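Long-range contact in pyruvate carboxylase protein (Rhizobium etli, PDB 2QF7), which is a multidomain, biotin-dependent carboxylase that joins an ATP-grasp biotin carboxylase region, an HMGL-like TIM barrel and a biotin carrier domain in one chain: residues Pro611-Arg619 / Phe650-Asp660. Residues are numbered along the deposited sequence; the frame is centred on the assembly and turned at random.
Sequences PWERLALIR and FVRQAAKGGID
W612 and L615 pack against the C-terminal part of helix 644-657, joining two neighbouring outer helices of the TIM barrel: helix 611-621, which leads into strand 626-632, and helix 644-657, which follows it. The short helical segments run 35° apart in direction, with axes 10.5 Å apart at closest approach. With CG anti to its carbonyl carbon (chi1 -64°), W612 sends its six-membered ring across to the second helix, where CH2 lies 3.5 Å from Q653 CB and the N of A654 sits at the ring edge. F650 meets this ring obliquely, centroids 5.9 Å apart; F990 of helix 989-997 stacks on W612, and W612 NE1 is hydrogen-bonded to S994 OG.

L615 brings CG and CD2 each to 3.4 Å from G657 O, while CD1 meets I659 CD1 at 3.7 Å and the two side chains cross nearly at right angles. G657 offers only backbone here, and G658, with positive phi, ends the helix in a Schellman motif that turns the chain toward strand 661-665. A water donates to both W612 O and G657 O, bridging the two backbones.

R619, its chain bent at chi2 and chi3, reaches D660 just beyond the turn, whose OD1 forms a salt bridge with K686 and whose OD2 also accepts a hydrogen bond from L627 N; R619 NH2 is held by A622 O and L625 O. In the salt bridge, R619 NH1 donates within the guanidinium plane to the syn lone pair of D660 OD2 at 2.7 Å.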
loop_
_atom_site.group_PDB
_atom_site.type_symbol
_atom_site.label_atom_id
_atom_site.label_comp_id
_atom_site.label_asym_id
_atom_site.label_seq_id
_atom_site.Cartn_x
_atom_site.Cartn_y
_atom_site.Cartn_z
ATOM N N PRO A 611 -35.039 -16.295 0.346
ATOM C CA PRO A 611 -36.355 -15.646 0.246
ATOM C C PRO A 611 -37.384 -16.184 1.271
ATOM O O PRO A 611 -38.362 -15.495 1.600
ATOM C CB PRO A 611 -36.813 -15.971 -1.197
ATOM C CG PRO A 611 -36.093 -17.269 -1.526
ATOM C CD PRO A 611 -34.716 -17.064 -0.866
ATOM N N TRP A 612 -37.181 -17.407 1.749
ATOM C CA TRP A 612 -38.143 -17.993 2.682
ATOM C C TRP A 612 -38.047 -17.299 4.032
ATOM O O TRP A 612 -39.064 -17.098 4.729
ATOM C CB TRP A 612 -37.914 -19.517 2.846
ATOM C CG TRP A 612 -38.132 -20.267 1.598
ATOM C CD1 TRP A 612 -37.164 -20.688 0.713
ATOM C CD2 TRP A 612 -39.404 -20.649 1.026
ATOM N NE1 TRP A 612 -37.759 -21.314 -0.355
ATOM C CE2 TRP A 612 -39.128 -21.306 -0.191
ATOM C CE3 TRP A 612 -40.748 -20.515 1.441
ATOM C CZ2 TRP A 612 -40.146 -21.865 -0.995
ATOM C CZ3 TRP A 612 -41.757 -21.058 0.622
ATOM C CH2 TRP A 612 -41.440 -21.722 -0.572
ATOM N N GLU A 613 -36.819 -17.008 4.437
ATOM C CA GLU A 613 -36.594 -16.297 5.705
ATOM C C GLU A 613 -37.182 -14.900 5.619
ATOM O O GLU A 613 -37.824 -14.436 6.565
ATOM C CB GLU A 613 -35.113 -16.217 6.029
ATOM C CG GLU A 613 -34.815 -15.517 7.401
ATOM C CD GLU A 613 -35.394 -16.242 8.655
ATOM O OE1 GLU A 613 -36.097 -17.289 8.540
ATOM O OE2 GLU A 613 -35.114 -15.752 9.780
ATOM N N ARG A 614 -36.953 -14.207 4.491
ATOM C CA ARG A 614 -37.566 -12.900 4.327
ATOM C C ARG A 614 -39.081 -12.999 4.511
ATOM O O ARG A 614 -39.697 -12.182 5.205
ATOM C CB ARG A 614 -37.282 -12.331 2.931
ATOM C CG ARG A 614 -37.889 -10.942 2.748
ATOM C CD ARG A 614 -37.677 -10.398 1.317
ATOM N NE ARG A 614 -36.257 -10.281 0.953
ATOM C CZ ARG A 614 -35.839 -9.864 -0.255
ATOM N NH1 ARG A 614 -36.753 -9.478 -1.183
ATOM N NH2 ARG A 614 -34.524 -9.780 -0.525
ATOM N N LEU A 615 -39.699 -13.998 3.885
ATOM C CA LEU A 615 -41.156 -14.105 3.981
ATOM C C LEU A 615 -41.539 -14.418 5.472
ATOM O O LEU A 615 -42.487 -13.857 6.012
ATOM C CB LEU A 615 -41.661 -15.203 3.018
ATOM C CG LEU A 615 -43.155 -15.610 3.158
ATOM C CD1 LEU A 615 -44.081 -14.430 2.894
ATOM C CD2 LEU A 615 -43.469 -16.732 2.189
ATOM N N ALA A 616 -40.808 -15.321 6.138
ATOM C CA ALA A 616 -41.117 -15.597 7.580
ATOM C C ALA A 616 -41.048 -14.350 8.486
ATOM O O ALA A 616 -41.881 -14.169 9.380
ATOM C CB ALA A 616 -40.200 -16.730 8.132
ATOM N N LEU A 617 -40.044 -13.489 8.278
ATOM C CA LEU A 617 -39.883 -12.265 9.084
ATOM C C LEU A 617 -41.013 -11.305 8.843
ATOM O O LEU A 617 -41.532 -10.687 9.764
ATOM C CB LEU A 617 -38.527 -11.588 8.775
ATOM C CG LEU A 617 -37.337 -12.446 9.266
ATOM C CD1 LEU A 617 -36.017 -11.854 8.736
ATOM C CD2 LEU A 617 -37.261 -12.635 10.793
ATOM N N ILE A 618 -41.412 -11.168 7.591
ATOM C CA ILE A 618 -42.578 -10.320 7.291
ATOM C C ILE A 618 -43.859 -10.864 7.965
ATOM O O ILE A 618 -44.598 -10.120 8.584
ATOM C CB ILE A 618 -42.773 -10.172 5.792
ATOM C CG1 ILE A 618 -41.535 -9.471 5.179
ATOM C CG2 ILE A 618 -44.051 -9.300 5.491
ATOM C CD1 ILE A 618 -41.484 -9.601 3.605
ATOM N N ARG A 619 -44.082 -12.162 7.845
ATOM C CA ARG A 619 -45.201 -12.827 8.469
ATOM C C ARG A 619 -45.249 -12.538 9.949
ATOM O O ARG A 619 -46.301 -12.191 10.491
ATOM C CB ARG A 619 -45.108 -14.350 8.254
ATOM C CG ARG A 619 -46.269 -15.181 8.952
ATOM C CD ARG A 619 -47.548 -15.106 8.135
ATOM N NE ARG A 619 -48.186 -13.810 8.293
ATOM C CZ ARG A 619 -49.189 -13.370 7.537
ATOM N NH1 ARG A 619 -49.652 -14.110 6.549
ATOM N NH2 ARG A 619 -49.674 -12.165 7.740
ATOM N N PHE A 650 -44.065 -26.440 -5.153
ATOM C CA PHE A 650 -43.728 -25.068 -4.822
ATOM C C PHE A 650 -44.903 -24.284 -4.239
ATOM O O PHE A 650 -44.750 -23.572 -3.251
ATOM C CB PHE A 650 -43.127 -24.306 -6.029
ATOM C CG PHE A 650 -42.790 -22.877 -5.691
ATOM C CD1 PHE A 650 -41.559 -22.566 -5.097
ATOM C CD2 PHE A 650 -43.722 -21.877 -5.879
ATOM C CE1 PHE A 650 -41.264 -21.272 -4.700
ATOM C CE2 PHE A 650 -43.446 -20.553 -5.496
ATOM C CZ PHE A 650 -42.224 -20.248 -4.896
ATOM N N VAL A 651 -46.075 -24.367 -4.854
ATOM C CA VAL A 651 -47.236 -23.668 -4.320
ATOM C C VAL A 651 -47.518 -24.130 -2.916
ATOM O O VAL A 651 -47.845 -23.338 -2.041
ATOM C CB VAL A 651 -48.522 -23.882 -5.225
ATOM C CG1 VAL A 651 -49.773 -23.343 -4.553
ATOM C CG2 VAL A 651 -48.355 -23.227 -6.570
ATOM N N ARG A 652 -47.425 -25.437 -2.688
ATOM C CA ARG A 652 -47.603 -25.963 -1.341
ATOM C C ARG A 652 -46.642 -25.332 -0.331
ATOM O O ARG A 652 -47.063 -24.963 0.768
ATOM C CB ARG A 652 -47.450 -27.482 -1.328
ATOM C CG ARG A 652 -47.456 -28.068 0.055
ATOM N N GLN A 653 -45.356 -25.246 -0.673
ATOM C CA GLN A 653 -44.389 -24.626 0.222
ATOM C C GLN A 653 -44.657 -23.129 0.404
ATOM O O GLN A 653 -44.532 -22.632 1.518
ATOM C CB GLN A 653 -42.930 -24.904 -0.206
ATOM C CG GLN A 653 -42.574 -26.422 -0.371
ATOM C CD GLN A 653 -43.082 -27.282 0.771
ATOM O OE1 GLN A 653 -42.891 -26.957 1.932
ATOM N NE2 GLN A 653 -43.719 -28.400 0.441
ATOM N N ALA A 654 -45.021 -22.419 -0.664
ATOM C CA ALA A 654 -45.289 -20.966 -0.585
ATOM C C ALA A 654 -46.407 -20.722 0.432
ATOM O O ALA A 654 -46.305 -19.844 1.263
ATOM C CB ALA A 654 -45.667 -20.420 -1.926
ATOM N N ALA A 655 -47.452 -21.555 0.386
ATOM C CA ALA A 655 -48.581 -21.478 1.335
ATOM C C ALA A 655 -48.117 -21.731 2.768
ATOM O O ALA A 655 -48.448 -20.963 3.682
ATOM C CB ALA A 655 -49.652 -22.443 0.960
ATOM N N LYS A 656 -47.334 -22.781 2.962
ATOM C CA LYS A 656 -46.791 -23.056 4.278
ATOM C C LYS A 656 -45.867 -21.952 4.777
ATOM O O LYS A 656 -45.784 -21.687 5.982
ATOM C CB LYS A 656 -46.004 -24.361 4.275
ATOM C CG LYS A 656 -46.823 -25.608 4.285
ATOM C CD LYS A 656 -45.861 -26.803 4.269
ATOM N N GLY A 657 -45.076 -21.385 3.883
ATOM C CA GLY A 657 -44.117 -20.345 4.307
ATOM C C GLY A 657 -44.709 -19.002 4.702
ATOM O O GLY A 657 -43.985 -18.145 5.257
ATOM N N GLY A 658 -45.978 -18.760 4.327
ATOM C CA GLY A 658 -46.695 -17.546 4.793
ATOM C C GLY A 658 -47.478 -16.809 3.711
ATOM O O GLY A 658 -48.084 -15.775 3.989
ATOM N N ILE A 659 -47.491 -17.304 2.477
ATOM C CA ILE A 659 -48.272 -16.589 1.449
ATOM C C ILE A 659 -49.770 -16.860 1.595
ATOM O O ILE A 659 -50.183 -17.997 1.678
ATOM C CB ILE A 659 -47.847 -16.957 -0.004
ATOM C CG1 ILE A 659 -46.353 -16.552 -0.248
ATOM C CG2 ILE A 659 -48.719 -16.227 -1.022
ATOM C CD1 ILE A 659 -46.053 -14.997 -0.170
ATOM N N ASP A 660 -50.587 -15.796 1.552
ATOM C CA ASP A 660 -52.023 -15.905 1.676
ATOM C C ASP A 660 -52.726 -15.654 0.356
ATOM O O ASP A 660 -53.775 -16.177 0.103
ATOM C CB ASP A 660 -52.532 -14.786 2.631
ATOM C CG ASP A 660 -51.938 -14.883 4.019
ATOM O OD1 ASP A 660 -52.058 -15.925 4.674
ATOM O OD2 ASP A 660 -51.330 -13.911 4.460
HETATM O O HOH W 1 -41.240 -18.753 4.950
HETATM O O HOH W 2 -49.909 -17.061 6.300
#